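Local coordinates for protein 3-dehydroshikimate dehydratase (Pseudomonas putida, PDB 5HMQ) that converts 3-dehydroshikimate to protocatechuate and water with the help of a divalent metal ion, in the degradation of quinate and shikimate, at residues Leu266-Gln269 and Thr270-Leu274; Asp373-Ala376 and Ala377-Ala381. All coordinates share one frame; numbering follows the deposited sequence.

Contact 1: Leu266-Gln269 and Thr270-Leu274; sequences LEEQ and TRLRL
Thr270 and Leu266 meet through one doubly used carbonyl. Leu266 O accepts Thr270 N at 2.8 Å and also the hydroxyl, Thr270 OG1, at 2.7 Å; the two donors arrive from opposite faces of the carbonyl plane, the hydroxyl 39° out of it. With OG1 beside its own backbone N (chi1 -59°), the hydroxyl folds back over the preceding turn and satisfies itself there although the residue is buried. The main chain carries the remaining bonds: Arg271, Leu272 and Arg273 each donate four residues back, the straightest from Leu272 N to Glu268 O at 167°.

CD1 of Leu266 comes up against the same hydroxyl oxygen, 3.3 Å from Thr270 OG1. A looser, aliphatic contact sets the CG of Glu268 alongside Leu272, 4.1 Å from its CD1.

The charged ends find partners beyond the two segments. Glu268 OE2 stays 4.5 Å from Arg271 NH2, beyond a salt bridge, their planes strongly inclined; Glu268 pairs instead with Arg380, Arg271 with Glu275 and Arg273 with Asp221, while Glu267 holds Arg5 and the backbone N of Phe287.

Leu266, Thr270 and Leu274 pack on helix 222-231, a helix-on-helix layer characteristic of the outer shell of a TIM barrel.

Contact 2: Asp373-Ala376 and Ala377-Ala381; sequences DQQA and ALKRA
Gln375 and Lys379, one turn apart, meet on the exposed side of this helix. The aliphatic part of Lys379 passes over the Gln375 carbonyl: its CG lies 3.3 Å from Gln375 O, because CG stands beside the backbone N (chi1 -75°) and so leans back toward the preceding turn. Further out, the extended chain brings CE to 4.1 Å from OE1 of Gln375, whose own chain bends at chi2 (-59°). The two side chains thus meet at an angle, in a loose contact of a methylene with an amide oxygen.

Beneath them runs the backbone ladder. Lys379 N donates to Gln375 O at 2.9 Å and Arg380 N to Ala376 O at 3.0 Å, while Ala377 N and Leu378 N reach Asp373 O and Gln374 O in the same pattern. The CB of Leu378 sits 3.6 Å from Gln374 O.

Asp373 holds the start of the ladder. As N-cap, a common helix start, it receives Ala376 N on OD1 at 3.3 Å, a bond met from above the carboxylate plane, 75° out of it. The carboxylate at this end would probably also be favoured by the helix dipole.

Further out, the N-terminal turn is anchored by Ser293, whose OG bonds the backbone N of Asp373, and by Glu415, which takes that of Gln374. Ala377 and Leu378 rest on Leu413 of strand 410-414. Arg380 bends at chi3 and leads away from the turn, its NH2 to Glu268 and its NE to Pro290 O. Helix 374-383 follows strand 363-371 and packs on the mixed sheet, as in a beta-alpha-beta-beta-beta unit of the vicinal oxygen chelate fold, here within VOC 1.

Contact 1 comes first along the chain, near the end of helix 252-276, the helix that follows the last strand of the TIM barrel. Contact 2 lies on helix 374-383 of the first VOC domain (VOC 1), and the two centres are about 20 Å apart. They share no helix or sheet, yet they touch: Glu268 OE2 and Arg380 NH2 form a salt bridge between the barrel and the dioxygenase-like domain, though their modelled separation is unusually short and its exact value doubtful. Pro290 lies beside both Arg380 and Lys379, so the connecting chain passes close to this bridge. The pairing is thus a direct link between the two fused domains, consistent with the C-terminal domain being important for optimal activity in vivo.

Contact 1: Leu266-Gln269 and Thr270-Leu274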
loop_
_atom_site.group_PDB
_atom_site.type_symbol
_atom_site.label_atom_id
_atom_site.label_comp_id
_atom_site.label_asym_id
_atom_site.label_seq_id
_atom_site.Cartn_x
_atom_site.Cartn_y
_atom_site.Cartn_z
ATOM N N LEU C 266 17.613 -12.789 11.059
ATOM C CA LEU C 266 18.975 -12.752 10.535
ATOM C C LEU C 266 19.980 -13.274 11.551
ATOM O O LEU C 266 20.909 -14.009 11.195
ATOM C CB LEU C 266 19.336 -11.326 10.122
ATOM C CG LEU C 266 20.815 -11.074 9.822
ATOM C CD1 LEU C 266 21.296 -11.925 8.659
ATOM C CD2 LEU C 266 21.068 -9.601 9.553
ATOM N N GLU C 267 19.817 -12.898 12.821
ATOM C CA GLU C 267 20.757 -13.338 13.847
ATOM C C GLU C 267 20.739 -14.854 14.007
ATOM O O GLU C 267 21.799 -15.483 14.110
ATOM C CB GLU C 267 20.439 -12.658 15.177
ATOM C CG GLU C 267 20.826 -11.191 15.231
ATOM C CD GLU C 267 20.538 -10.564 16.578
ATOM O OE1 GLU C 267 20.267 -11.316 17.539
ATOM O OE2 GLU C 267 20.586 -9.320 16.676
ATOM N N GLU C 268 19.547 -15.457 14.029
ATOM C CA GLU C 268 19.455 -16.905 14.175
ATOM C C GLU C 268 20.076 -17.613 12.976
ATOM O O GLU C 268 20.867 -18.551 13.131
ATOM C CB GLU C 268 17.995 -17.320 14.352
ATOM C CG GLU C 268 17.786 -18.812 14.165
ATOM C CD GLU C 268 16.310 -19.181 14.132
ATOM O OE1 GLU C 268 15.611 -18.729 13.210
ATOM O OE2 GLU C 268 15.855 -19.896 15.034
ATOM N N GLN C 269 19.727 -17.169 11.767
ATOM C CA GLN C 269 20.294 -17.774 10.568
ATOM C C GLN C 269 21.790 -17.545 10.491
ATOM O O GLN C 269 22.526 -18.407 9.995
ATOM C CB GLN C 269 19.616 -17.222 9.311
ATOM C CG GLN C 269 18.145 -17.539 9.218
ATOM C CD GLN C 269 17.883 -19.028 9.283
ATOM O OE1 GLN C 269 17.235 -19.518 10.208
ATOM N NE2 GLN C 269 18.394 -19.759 8.302
ATOM N N THR C 270 22.265 -16.401 10.978
ATOM C CA THR C 270 23.704 -16.201 10.996
ATOM C C THR C 270 24.353 -17.122 12.021
ATOM O O THR C 270 25.342 -17.792 11.705
ATOM C CB THR C 270 24.030 -14.734 11.287
ATOM O OG1 THR C 270 23.438 -13.902 10.280
ATOM C CG2 THR C 270 25.528 -14.509 11.293
ATOM N N ARG C 271 23.727 -17.282 13.193
ATOM C CA ARG C 271 24.277 -18.181 14.206
ATOM C C ARG C 271 24.393 -19.599 13.668
ATOM O O ARG C 271 25.439 -20.243 13.805
ATOM C CB ARG C 271 23.415 -18.169 15.469
ATOM C CG ARG C 271 23.870 -19.200 16.503
ATOM C CD ARG C 271 23.069 -19.143 17.794
ATOM N NE ARG C 271 21.639 -19.326 17.564
ATOM C CZ ARG C 271 21.072 -20.498 17.290
ATOM N NH1 ARG C 271 21.810 -21.596 17.208
ATOM N NH2 ARG C 271 19.763 -20.572 17.096
ATOM N N LEU C 272 23.339 -20.086 13.012
ATOM C CA LEU C 272 23.381 -21.432 12.448
ATOM C C LEU C 272 24.474 -21.550 11.397
ATOM O O LEU C 272 25.114 -22.602 11.270
ATOM C CB LEU C 272 22.023 -21.795 11.851
ATOM C CG LEU C 272 20.861 -21.922 12.837
ATOM C CD1 LEU C 272 19.527 -21.931 12.106
ATOM C CD2 LEU C 272 21.021 -23.171 13.691
ATOM N N ARG C 273 24.698 -20.483 10.628
ATOM C CA ARG C 273 25.752 -20.514 9.622
ATOM C C ARG C 273 27.124 -20.671 10.269
ATOM O O ARG C 273 27.954 -21.447 9.783
ATOM C CB ARG C 273 25.697 -19.254 8.760
ATOM C CG ARG C 273 26.769 -19.188 7.690
ATOM C CD ARG C 273 26.436 -20.133 6.547
ATOM N NE ARG C 273 25.120 -19.860 5.976
ATOM C CZ ARG C 273 24.907 -19.071 4.929
ATOM N NH1 ARG C 273 25.928 -18.475 4.330
ATOM N NH2 ARG C 273 23.674 -18.879 4.479
ATOM N N LEU C 274 27.381 -19.956 11.375
ATOM C CA LEU C 274 28.667 -20.116 12.050
ATOM C C LEU C 274 28.812 -21.505 12.653
ATOM O O LEU C 274 29.912 -22.071 12.652
ATOM C CB LEU C 274 28.883 -19.068 13.150
ATOM C CG LEU C 274 29.067 -17.552 12.954
ATOM C CD1 LEU C 274 29.972 -17.246 11.764
ATOM C CD2 LEU C 274 27.783 -16.745 12.919
#

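Contact 2: Asp373-Ala376 and Ala377-Ala381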
loop_
_atom_site.group_PDB
_atom_site.type_symbol
_atom_site.label_atom_id
_atom_site.label_comp_id
_atom_site.label_asym_id
_atom_site.label_seq_id
_atom_site.Cartn_x
_atom_site.Cartn_y
_atom_site.Cartn_z
ATOM N N ASP C 373 5.553 -30.789 17.531
ATOM C CA ASP C 373 5.825 -30.194 18.836
ATOM C C ASP C 373 5.003 -28.910 18.928
ATOM O O ASP C 373 5.415 -27.861 18.421
ATOM C CB ASP C 373 7.319 -29.932 19.010
ATOM C CG ASP C 373 7.698 -29.617 20.445
ATOM O OD1 ASP C 373 6.807 -29.259 21.241
ATOM O OD2 ASP C 373 8.897 -29.735 20.777
ATOM N N GLN C 374 3.848 -28.998 19.589
ATOM C CA GLN C 374 2.937 -27.860 19.656
ATOM C C GLN C 374 3.534 -26.706 20.453
ATOM O O GLN C 374 3.421 -25.543 20.051
ATOM C CB GLN C 374 1.606 -28.305 20.264
ATOM C CG GLN C 374 0.705 -27.176 20.719
ATOM C CD GLN C 374 -0.514 -27.683 21.460
ATOM O OE1 GLN C 374 -1.515 -28.064 20.850
ATOM N NE2 GLN C 374 -0.434 -27.700 22.786
ATOM N N GLN C 375 4.176 -27.005 21.584
ATOM C CA GLN C 375 4.716 -25.940 22.422
ATOM C C GLN C 375 5.912 -25.259 21.768
ATOM O O GLN C 375 6.106 -24.050 21.945
ATOM C CB GLN C 375 5.102 -26.490 23.797
ATOM C CG GLN C 375 3.911 -26.789 24.692
ATOM C CD GLN C 375 3.042 -25.572 24.947
ATOM O OE1 GLN C 375 3.511 -24.552 25.454
ATOM N NE2 GLN C 375 1.765 -25.672 24.590
ATOM N N ALA C 376 6.723 -26.011 21.020
ATOM C CA ALA C 376 7.837 -25.402 20.300
ATOM C C ALA C 376 7.341 -24.430 19.238
ATOM O O ALA C 376 7.908 -23.345 19.065
ATOM C CB ALA C 376 8.714 -26.483 19.669
ATOM N N ALA C 377 6.296 -24.812 18.499
ATOM C CA ALA C 377 5.735 -23.912 17.496
ATOM C C ALA C 377 5.186 -22.647 18.140
ATOM O O ALA C 377 5.402 -21.539 17.636
ATOM C CB ALA C 377 4.646 -24.627 16.697
ATOM N N LEU C 378 4.484 -22.791 19.267
ATOM C CA LEU C 378 3.916 -21.626 19.938
ATOM C C LEU C 378 5.002 -20.719 20.498
ATOM O O LEU C 378 4.915 -19.490 20.378
ATOM C CB LEU C 378 2.970 -22.071 21.053
ATOM C CG LEU C 378 2.402 -20.924 21.891
ATOM C CD1 LEU C 378 1.549 -20.019 21.022
ATOM C CD2 LEU C 378 1.603 -21.453 23.071
ATOM N N LYS C 379 6.039 -21.300 21.103
ATOM C CA LYS C 379 7.071 -20.475 21.718
ATOM C C LYS C 379 7.911 -19.757 20.670
ATOM O O LYS C 379 8.330 -18.614 20.893
ATOM C CB LYS C 379 7.954 -21.325 22.631
ATOM C CG LYS C 379 7.286 -21.689 23.949
ATOM C CD LYS C 379 8.127 -22.656 24.764
ATOM C CE LYS C 379 7.356 -23.156 25.975
ATOM N NZ LYS C 379 8.108 -24.206 26.717
ATOM N N ARG C 380 8.154 -20.395 19.523
ATOM C CA ARG C 380 8.887 -19.726 18.455
ATOM C C ARG C 380 8.085 -18.574 17.864
ATOM O O ARG C 380 8.633 -17.491 17.621
ATOM C CB ARG C 380 9.264 -20.723 17.361
ATOM C CG ARG C 380 9.711 -20.044 16.079
ATOM C CD ARG C 380 10.181 -21.032 15.042
ATOM N NE ARG C 380 11.632 -21.142 15.047
ATOM C CZ ARG C 380 12.422 -20.567 14.148
ATOM N NH1 ARG C 380 11.899 -19.841 13.170
ATOM N NH2 ARG C 380 13.735 -20.719 14.228
ATOM N N ALA C 381 6.789 -18.786 17.622
ATOM C CA ALA C 381 5.952 -17.710 17.100
ATOM C C ALA C 381 5.918 -16.528 18.060
ATOM O O ALA C 381 5.922 -15.369 17.631
ATOM C CB ALA C 381 4.540 -18.227 16.824
#